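Side-chain contacts in phage related exonuclease (Haemophilus somnus 129PT, PDB 3K93), which probably degrades DNA from its ends as a metal-dependent nuclease related to the phage exonucleases: residues N92-G97 / E206-A211; T36-V41 / Q212-Q217; N4-K9 / F47-Y52. All coordinates share one frame; numbering follows the deposited sequence. Where two conformers were deposited one is given.

How the contacts relate
The three contacts form a continuous cluster on the same side of the chain's centre. Contacts 1 and 2 lie on consecutive stretches of helix 198-221, with centres 11 Å apart. Contacts 2 and 3 share helix 35-50, with centres 12 Å apart. Gln-212 NE2 joins all three through two probable hydrogen bonds, 3.2 Å to Glu-93 O of contact 1 and 2.8 Å to Leu-8 O of contact 3. Tyr-215 OH of contact 2 is 2.5 Å from Asp-48 OD2 of contact 3, a probable hydrogen bond. The sodium site is formed by Asp-100, Asp-111 and Thr-112. Its first ligand residue follows three positions after Gly-97, where contact 1 ends.

Contact 1 of 3, residues N92-G97 / E206-A211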
loop_
_atom_site.group_PDB
_atom_site.type_symbol
_atom_site.label_atom_id
_atom_site.label_comp_id
_atom_site.label_asym_id
_atom_site.label_seq_id
_atom_site.Cartn_x
_atom_site.Cartn_y
_atom_site.Cartn_z
ATOM N N ASN A 92 27.349 12.684 17.970
ATOM C CA ASN A 92 27.365 12.938 19.367
ATOM C C ASN A 92 26.996 11.612 20.012
ATOM O O ASN A 92 27.216 10.581 19.389
ATOM C CB ASN A 92 26.477 14.147 19.730
ATOM C CG ASN A 92 25.011 13.993 19.324
ATOM O OD1 ASN A 92 24.469 12.889 19.248
ATOM N ND2 ASN A 92 24.356 15.137 19.073
ATOM N N GLU A 93 26.439 11.599 21.218
ATOM C CA GLU A 93 26.143 10.336 21.846
ATOM C C GLU A 93 24.870 9.684 21.311
ATOM O O GLU A 93 24.615 8.551 21.629
ATOM C CB GLU A 93 26.083 10.460 23.371
ATOM C CG GLU A 93 27.355 10.980 24.001
ATOM C CD GLU A 93 28.622 10.206 23.610
ATOM O OE1 GLU A 93 28.568 8.964 23.394
ATOM O OE2 GLU A 93 29.700 10.860 23.525
ATOM N N PHE A 94 24.110 10.382 20.476
ATOM C CA PHE A 94 22.794 9.899 20.035
ATOM C C PHE A 94 22.671 9.657 18.540
ATOM O O PHE A 94 22.082 8.654 18.101
ATOM C CB PHE A 94 21.739 10.892 20.486
ATOM C CG PHE A 94 21.693 11.073 21.976
ATOM C CD1 PHE A 94 20.903 10.248 22.751
ATOM C CD2 PHE A 94 22.450 12.049 22.586
ATOM C CE1 PHE A 94 20.859 10.379 24.125
ATOM C CE2 PHE A 94 22.428 12.206 23.966
ATOM C CZ PHE A 94 21.630 11.361 24.751
ATOM N N ILE A 95 23.250 10.558 17.764
ATOM C CA ILE A 95 23.029 10.604 16.337
ATOM C C ILE A 95 24.328 10.818 15.574
ATOM O O ILE A 95 25.353 11.187 16.150
ATOM C CB ILE A 95 22.000 11.710 15.954
ATOM C CG1 ILE A 95 22.507 13.101 16.323
ATOM C CG2 ILE A 95 20.643 11.458 16.651
ATOM C CD1 ILE A 95 21.690 14.195 15.675
ATOM N N THR A 96 24.278 10.553 14.279
ATOM C CA THR A 96 25.385 10.848 13.380
ATOM C C THR A 96 24.762 11.511 12.161
ATOM O O THR A 96 23.594 11.287 11.843
ATOM C CB THR A 96 26.183 9.590 12.938
ATOM O OG1 THR A 96 25.354 8.797 12.112
ATOM C CG2 THR A 96 26.600 8.727 14.121
ATOM N N GLY A 97 25.536 12.356 11.497
ATOM C CA GLY A 97 25.040 13.060 10.352
ATOM C C GLY A 97 26.151 13.608 9.490
ATOM O O GLY A 97 27.223 13.928 9.985
ATOM N N GLU A 206 15.352 12.022 23.671
ATOM C CA GLU A 206 14.511 11.093 24.422
ATOM C C GLU A 206 14.202 9.859 23.589
ATOM O O GLU A 206 14.345 8.736 24.065
ATOM C CB GLU A 206 13.166 11.745 24.801
ATOM C CG GLU A 206 13.202 12.833 25.873
ATOM C CD GLU A 206 12.005 13.810 25.781
ATOM O OE1 GLU A 206 11.030 13.540 25.022
ATOM O OE2 GLU A 206 12.046 14.865 26.454
ATOM N N ARG A 207 13.735 10.088 22.367
ATOM C CA ARG A 207 13.382 9.007 21.465
ATOM C C ARG A 207 14.587 8.120 21.090
ATOM O O ARG A 207 14.449 6.893 21.029
ATOM C CB ARG A 207 12.762 9.542 20.166
ATOM C CG ARG A 207 11.454 10.393 20.282
ATOM C CD ARG A 207 10.556 10.043 21.476
ATOM N NE ARG A 207 9.927 8.766 21.297
ATOM C CZ ARG A 207 9.322 8.036 22.238
ATOM N NH1 ARG A 207 9.227 8.418 23.508
ATOM N NH2 ARG A 207 8.806 6.875 21.868
ATOM N N VAL A 208 15.745 8.732 20.824
ATOM C CA VAL A 208 16.927 7.952 20.490
ATOM C C VAL A 208 17.383 7.130 21.715
ATOM O O VAL A 208 17.744 5.974 21.594
ATOM C CB VAL A 208 18.043 8.803 19.970
ATOM C CG1 VAL A 208 19.384 8.024 19.964
ATOM C CG2 VAL A 208 17.692 9.342 18.570
ATOM N N SER A 209 17.310 7.724 22.887
ATOM C CA SER A 209 17.687 7.041 24.100
ATOM C C SER A 209 16.805 5.817 24.357
ATOM O O SER A 209 17.309 4.766 24.721
ATOM C CB SER A 209 17.575 7.998 25.258
ATOM O OG SER A 209 17.932 7.324 26.432
ATOM N N ALA A 210 15.506 5.944 24.124
ATOM C CA ALA A 210 14.613 4.813 24.250
ATOM C C ALA A 210 14.960 3.763 23.159
ATOM O O ALA A 210 15.037 2.552 23.452
ATOM C CB ALA A 210 13.160 5.262 24.133
ATOM N N ALA A 211 15.223 4.224 21.936
ATOM C CA ALA A 211 15.639 3.322 20.850
ATOM C C ALA A 211 16.909 2.543 21.177
ATOM O O ALA A 211 16.992 1.369 20.864
ATOM C CB ALA A 211 15.801 4.093 19.485
#
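Phe-94 and Val-208 carry this contact, in which the turn of a beta-hairpin rests against one helix. The hairpin pairs strands 90-91 and 95-97, and the helix is 198-221. The tight part lies around Val-208. Its CG1 methyl sits 3.3 Å from Phe-94 O and 3.7 Å from Phe-94 CB. The same methyl lies in the plane of the Phe-94 ring, at its edge, so the ring does not lay a face on the valine. The other methyl, CG2, reaches Ile-95 CG2 at 4.1 Å, where the two side chains meet at about a right angle. With CG1 anti to the backbone N (chi1 166°), that methyl is the one directed at Phe-94, and CG2 is left for Ile-95. Val-208 and Ile-95 are both buried. Leu-15 of helix 15-19 touches both of them, and Trp-146 and Leu-147 of helix 137-148 also cover Ile-95.

The looser side is the outer end of the Phe-94 ring. Its CE1 comes to 4.2 Å from Ser-209 CB, again at the ring edge, and both residues are partly exposed. The side chains meet through carbon alone, although a backbone oxygen, Phe-94 O, is the atom nearest to Val-208. Within the hairpin, Asn-92 forms an Asx turn that sets the backbone of Phe-94. Asn-92 OD1 accepts from Phe-94 N at 2.8 Å and from Ile-95 N at 3.0 Å. The two donors reach this one oxygen from opposite faces of the amide plane.

Contact 2 of 3, residues T36-V41 / Q212-Q217; sequences TAKSAV and QKYYDQ
This is a helix-helix contact in which Lys-38 and Val-41 of helix 35-50 meet Tyr-214 and Tyr-215 of helix 198-221. It is buried and mainly apolar. The axes of the two short segments approach to 10.1 Å and cross at -51°. Tyr-214 contributes the largest share of the buried surface. Its ring is turned so that Lys-38 lies over one face and Val-41 CB lies in the ring plane at the edge. Lys-38 CG makes a CH-pi contact, 4.0 Å from the ring centroid and offset toward the rim. Lys-38 CB is close as well, 3.7 Å from Tyr-214 CE2. The two side chains run at about a right angle to each other, the lysine lying across the ring face. It bends at chi3 (100°), and its CE stays 4.0 Å from Tyr-214 CZ. The aliphatic part of the lysine thus does the packing.

Val-41 fits between the two tyrosines. Its CG1 methyl is 3.7 Å from Tyr-214 CD2 and equally 3.7 Å from Tyr-215 CB. Toward the Tyr-215 ring this methyl stands at the edge. Both tyrosines have CG anti to the backbone N, and their rings leave the helix on separate sides of the valine.

Tyr-214 OH bonds to Arg-42 NE, one residue further along helix 35-50, and to Asp-126 OD2 of the second subunit. Helix 15-19 closes the contact from another side, with Ile-18 packed on Ala-37, Ala-40 and Val-41. Leu-33, in the loop before helix 35-50, touches Lys-38 and Tyr-214.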
loop_
_atom_site.group_PDB
_atom_site.type_symbol
_atom_site.label_atom_id
_atom_site.label_comp_id
_atom_site.label_asym_id
_atom_site.label_seq_id
_atom_site.Cartn_x
_atom_site.Cartn_y
_atom_site.Cartn_z
ATOM N N THR A 36 6.079 1.489 14.940
ATOM C CA THR A 36 6.940 1.928 13.857
ATOM C C THR A 36 8.382 2.065 14.269
ATOM O O THR A 36 9.259 1.658 13.524
ATOM C CB THR A 36 6.469 3.276 13.276
ATOM O OG1 THR A 36 5.214 3.050 12.694
ATOM C CG2 THR A 36 7.428 3.864 12.194
ATOM N N ALA A 37 8.623 2.687 15.427
ATOM C CA ALA A 37 9.986 2.930 15.897
ATOM C C ALA A 37 10.688 1.594 16.153
ATOM O O ALA A 37 11.845 1.395 15.754
ATOM C CB ALA A 37 10.000 3.831 17.182
ATOM N N LYS A 38 9.972 0.677 16.789
ATOM C CA LYS A 38 10.533 -0.643 17.079
ATOM C C LYS A 38 10.879 -1.424 15.836
ATOM O O LYS A 38 11.903 -2.065 15.774
ATOM C CB LYS A 38 9.585 -1.442 17.923
ATOM C CG LYS A 38 9.519 -0.913 19.326
ATOM C CD LYS A 38 8.247 -1.385 19.989
ATOM C CE LYS A 38 8.451 -2.527 20.870
ATOM N NZ LYS A 38 7.333 -2.513 21.922
ATOM N N SER A 39 10.022 -1.332 14.844
ATOM C CA SER A 39 10.272 -1.983 13.583
ATOM C C SER A 39 11.549 -1.402 12.922
ATOM O O SER A 39 12.400 -2.152 12.436
ATOM C CB SER A 39 9.048 -1.845 12.679
ATOM O OG SER A 39 9.342 -2.393 11.421
ATOM N N ALA A 40 11.718 -0.086 12.961
ATOM C CA ALA A 40 12.938 0.525 12.429
ATOM C C ALA A 40 14.192 0.107 13.213
ATOM O O ALA A 40 15.245 -0.158 12.626
ATOM C CB ALA A 40 12.811 2.069 12.377
ATOM N N VAL A 41 14.093 0.065 14.537
ATOM C CA VAL A 41 15.235 -0.322 15.363
ATOM C C VAL A 41 15.633 -1.803 15.105
ATOM O O VAL A 41 16.801 -2.157 15.121
ATOM C CB VAL A 41 14.948 -0.076 16.891
ATOM C CG1 VAL A 41 16.113 -0.648 17.767
ATOM C CG2 VAL A 41 14.712 1.491 17.153
ATOM N N GLN A 212 17.885 3.185 21.810
ATOM C CA GLN A 212 19.157 2.526 22.137
ATOM C C GLN A 212 18.941 1.428 23.196
ATOM O O GLN A 212 19.582 0.366 23.125
ATOM C CB GLN A 212 20.181 3.542 22.676
ATOM C CG GLN A 212 20.649 4.591 21.637
ATOM C CD GLN A 212 21.477 5.697 22.256
ATOM O OE1 GLN A 212 21.249 6.091 23.407
ATOM N NE2 GLN A 212 22.470 6.189 21.516
ATOM N N LYS A 213 18.052 1.680 24.165
ATOM C CA LYS A 213 17.736 0.668 25.146
ATOM C C LYS A 213 17.060 -0.519 24.492
ATOM O O LYS A 213 17.413 -1.642 24.793
ATOM C CB LYS A 213 16.888 1.205 26.295
ATOM C CG LYS A 213 17.654 2.189 27.182
ATOM C CD LYS A 213 16.815 2.674 28.401
ATOM C CE LYS A 213 17.505 3.862 29.156
ATOM N NZ LYS A 213 18.457 3.378 30.164
ATOM N N TYR A 214 16.093 -0.277 23.614
ATOM C CA TYR A 214 15.439 -1.363 22.892
ATOM C C TYR A 214 16.447 -2.140 22.031
ATOM O O TYR A 214 16.526 -3.360 22.087
ATOM C CB TYR A 214 14.266 -0.816 22.038
ATOM C CG TYR A 214 13.509 -1.883 21.306
ATOM C CD1 TYR A 214 12.825 -2.878 21.982
ATOM C CD2 TYR A 214 13.435 -1.876 19.922
ATOM C CE1 TYR A 214 12.144 -3.884 21.290
ATOM C CE2 TYR A 214 12.737 -2.856 19.229
ATOM C CZ TYR A 214 12.122 -3.852 19.912
ATOM O OH TYR A 214 11.454 -4.779 19.192
ATOM N N TYR A 215 17.241 -1.415 21.263
ATOM C CA TYR A 215 18.327 -2.015 20.475
ATOM C C TYR A 215 19.213 -2.942 21.323
ATOM O O TYR A 215 19.491 -4.069 20.913
ATOM C CB TYR A 215 19.154 -0.877 19.825
ATOM C CG TYR A 215 20.434 -1.256 19.071
ATOM C CD1 TYR A 215 21.637 -1.418 19.741
ATOM C CD2 TYR A 215 20.429 -1.436 17.681
ATOM C CE1 TYR A 215 22.823 -1.765 19.043
ATOM C CE2 TYR A 215 21.603 -1.762 16.976
ATOM C CZ TYR A 215 22.798 -1.904 17.669
ATOM O OH TYR A 215 23.947 -2.206 17.013
ATOM N N ASP A 216 19.660 -2.474 22.491
ATOM C CA ASP A 216 20.527 -3.283 23.351
ATOM C C ASP A 216 19.869 -4.619 23.761
ATOM O O ASP A 216 20.531 -5.672 23.860
ATOM C CB ASP A 216 20.892 -2.497 24.624
ATOM C CG ASP A 216 21.867 -1.315 24.349
ATOM O OD1 ASP A 216 22.507 -1.280 23.278
ATOM O OD2 ASP A 216 21.991 -0.433 25.223
ATOM N N GLN A 217 18.571 -4.550 24.022
ATOM C CA GLN A 217 17.775 -5.709 24.342
ATOM C C GLN A 217 17.744 -6.655 23.133
ATOM O O GLN A 217 17.835 -7.849 23.299
ATOM C CB GLN A 217 16.360 -5.230 24.764
ATOM C CG GLN A 217 15.252 -6.270 24.859
ATOM C CD GLN A 217 13.861 -5.608 25.110
ATOM O OE1 GLN A 217 13.762 -4.615 25.864
ATOM N NE2 GLN A 217 12.801 -6.148 24.464
#

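Contact 3 of 3, residues N4-K9 / F47-Y52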
loop_
_atom_site.group_PDB
_atom_site.type_symbol
_atom_site.label_atom_id
_atom_site.label_comp_id
_atom_site.label_asym_id
_atom_site.label_seq_id
_atom_site.Cartn_x
_atom_site.Cartn_y
_atom_site.Cartn_z
ATOM N N ASN A 4 28.473 -5.154 24.388
ATOM C CA ASN A 4 29.129 -3.814 24.556
ATOM C C ASN A 4 30.000 -3.374 23.350
ATOM O O ASN A 4 30.661 -2.352 23.409
ATOM C CB ASN A 4 30.034 -3.769 25.814
ATOM C CG ASN A 4 29.270 -3.991 27.119
ATOM O OD1 ASN A 4 28.092 -4.318 27.113
ATOM N ND2 ASN A 4 29.953 -3.819 28.241
ATOM N N LEU A 5 30.052 -4.168 22.293
ATOM C CA LEU A 5 30.614 -3.736 21.038
ATOM C C LEU A 5 29.510 -3.380 20.044
ATOM O O LEU A 5 29.802 -3.101 18.891
ATOM C CB LEU A 5 31.457 -4.852 20.438
ATOM C CG LEU A 5 32.619 -5.363 21.280
ATOM C CD1 LEU A 5 33.098 -6.663 20.649
ATOM C CD2 LEU A 5 33.751 -4.271 21.408
ATOM N N TYR A 6 28.247 -3.449 20.461
ATOM C CA TYR A 6 27.137 -2.956 19.643
ATOM C C TYR A 6 26.568 -1.740 20.336
ATOM O O TYR A 6 26.238 -1.780 21.521
ATOM C CB TYR A 6 26.060 -3.997 19.461
ATOM C CG TYR A 6 26.491 -5.197 18.645
ATOM C CD1 TYR A 6 26.405 -5.199 17.264
ATOM C CD2 TYR A 6 26.971 -6.345 19.260
ATOM C CE1 TYR A 6 26.796 -6.310 16.523
ATOM C CE2 TYR A 6 27.347 -7.456 18.519
ATOM C CZ TYR A 6 27.254 -7.423 17.153
ATOM O OH TYR A 6 27.643 -8.510 16.424
ATOM N N HIS A 7 26.458 -0.649 19.597
ATOM C CA HIS A 7 25.942 0.580 20.148
ATOM C C HIS A 7 25.220 1.356 19.042
ATOM O O HIS A 7 25.769 1.557 17.965
ATOM C CB HIS A 7 27.069 1.422 20.755
ATOM C CG HIS A 7 26.563 2.610 21.510
ATOM N ND1 HIS A 7 25.942 2.499 22.746
ATOM C CD2 HIS A 7 26.538 3.928 21.190
ATOM C CE1 HIS A 7 25.575 3.704 23.156
ATOM N NE2 HIS A 7 25.931 4.587 22.234
ATOM N N LEU A 8 23.983 1.744 19.305
ATOM C CA LEU A 8 23.204 2.439 18.320
ATOM C C LEU A 8 23.446 3.954 18.391
ATOM O O LEU A 8 23.299 4.570 19.442
ATOM C CB LEU A 8 21.711 2.138 18.503
ATOM C CG LEU A 8 20.744 2.831 17.559
ATOM C CD1 LEU A 8 21.013 2.421 16.099
ATOM C CD2 LEU A 8 19.288 2.505 17.925
ATOM N N LYS A 9 23.809 4.515 17.242
ATOM C CA LYS A 9 23.659 5.938 16.949
ATOM C C LYS A 9 22.774 6.054 15.706
ATOM O O LYS A 9 22.999 5.386 14.743
ATOM C CB LYS A 9 25.011 6.600 16.754
ATOM C CG LYS A 9 25.734 6.760 18.073
ATOM C CD LYS A 9 27.067 7.437 17.927
ATOM C CE LYS A 9 27.817 7.472 19.259
ATOM N NZ LYS A 9 29.068 8.223 19.112
ATOM N N PHE A 47 20.924 -5.130 10.634
ATOM C CA PHE A 47 22.060 -4.686 9.858
ATOM C C PHE A 47 23.367 -4.853 10.629
ATOM O O PHE A 47 24.333 -5.416 10.101
ATOM C CB PHE A 47 21.935 -3.231 9.394
ATOM C CG PHE A 47 23.132 -2.774 8.630
ATOM C CD1 PHE A 47 23.345 -3.227 7.334
ATOM C CD2 PHE A 47 24.093 -1.963 9.224
ATOM C CE1 PHE A 47 24.487 -2.835 6.606
ATOM C CE2 PHE A 47 25.274 -1.550 8.508
ATOM C CZ PHE A 47 25.460 -1.976 7.206
ATOM N N ASP A 48 23.407 -4.385 11.873
ATOM C CA ASP A 48 24.662 -4.433 12.650
ATOM C C ASP A 48 25.026 -5.872 13.039
ATOM O O ASP A 48 26.197 -6.197 13.145
ATOM C CB ASP A 48 24.587 -3.595 13.949
ATOM C CG ASP A 48 24.402 -2.113 13.699
ATOM O OD1 ASP A 48 24.638 -1.648 12.581
ATOM O OD2 ASP A 48 23.989 -1.413 14.650
ATOM N N LEU A 49 24.025 -6.719 13.298
ATOM C CA LEU A 49 24.292 -8.121 13.650
ATOM C C LEU A 49 24.631 -8.947 12.423
ATOM O O LEU A 49 25.479 -9.803 12.486
ATOM C CB LEU A 49 23.071 -8.771 14.308
ATOM C CG LEU A 49 22.706 -8.321 15.724
ATOM C CD1 LEU A 49 21.208 -8.586 16.003
ATOM C CD2 LEU A 49 23.631 -9.008 16.695
ATOM N N PHE A 50 23.916 -8.735 11.314
ATOM C CA PHE A 50 23.973 -9.705 10.229
ATOM C C PHE A 50 24.424 -9.124 8.908
ATOM O O PHE A 50 24.614 -9.865 7.953
ATOM C CB PHE A 50 22.609 -10.359 10.057
ATOM C CG PHE A 50 22.023 -10.926 11.326
ATOM C CD1 PHE A 50 22.707 -11.872 12.065
ATOM C CD2 PHE A 50 20.763 -10.559 11.742
ATOM C CE1 PHE A 50 22.165 -12.406 13.194
ATOM C CE2 PHE A 50 20.199 -11.121 12.880
ATOM C CZ PHE A 50 20.897 -12.016 13.606
ATOM N N GLY A 51 24.602 -7.804 8.847
ATOM C CA GLY A 51 25.017 -7.149 7.616
ATOM C C GLY A 51 23.891 -7.044 6.593
ATOM O O GLY A 51 24.133 -6.772 5.429
ATOM N N TYR A 52 22.654 -7.238 7.017
ATOM C CA TYR A 52 21.540 -7.184 6.079
ATOM C C TYR A 52 20.997 -5.758 6.015
ATOM O O TYR A 52 20.476 -5.208 6.999
ATOM C CB TYR A 52 20.445 -8.148 6.487
ATOM C CG TYR A 52 19.240 -8.100 5.598
ATOM C CD1 TYR A 52 18.214 -7.199 5.834
ATOM C CD2 TYR A 52 19.125 -8.949 4.503
ATOM C CE1 TYR A 52 17.092 -7.146 4.983
ATOM C CE2 TYR A 52 18.017 -8.918 3.691
ATOM C CZ TYR A 52 17.001 -8.005 3.944
ATOM O OH TYR A 52 15.881 -7.970 3.136
HETATM O O HOH W 1 28.480 -8.685 13.460
HETATM O O HOH W 2 26.856 -1.273 16.497
#
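The loop before strand 10-11 passes the last turn of helix 35-50, bringing Tyr-6 CA to 7.6 Å from Asp-48 CA. Here the helix ends, and Gly-51 leaves helical geometry with positive phi.

Tyr-6 makes the direct contacts. Its CG lies anti to the carbonyl carbon (chi1 -67°), which carries the ring to Asp-48 and Leu-49. The CE1 edge faces Asp-48 O at 3.4 Å, with that oxygen in the ring plane. One face of the ring receives the Leu-49 CD2 methyl, 4.0 Å from Tyr-6 CZ. The Asp-48 side chain runs beside the tyrosine, pointing the other way, its carboxylate tilted 22° from the ring plane.

Two waters fill in the polar links. One bonds to Tyr-6 OH at 3.1 Å and donates weakly to Leu-49 O. The other accepts from His-7 N at 3.2 Å and donates weakly to Asp-48 OD2. That carboxylate oxygen has its stronger partner in Tyr-215 of helix 198-221. Leu-49 also packs on Phe-124 of the second subunit.

The contact lies at the chain surface with two bridging waters. One aromatic ring supplies the direct contact. The polar links run through water, each with one weak leg, and probably add little hold.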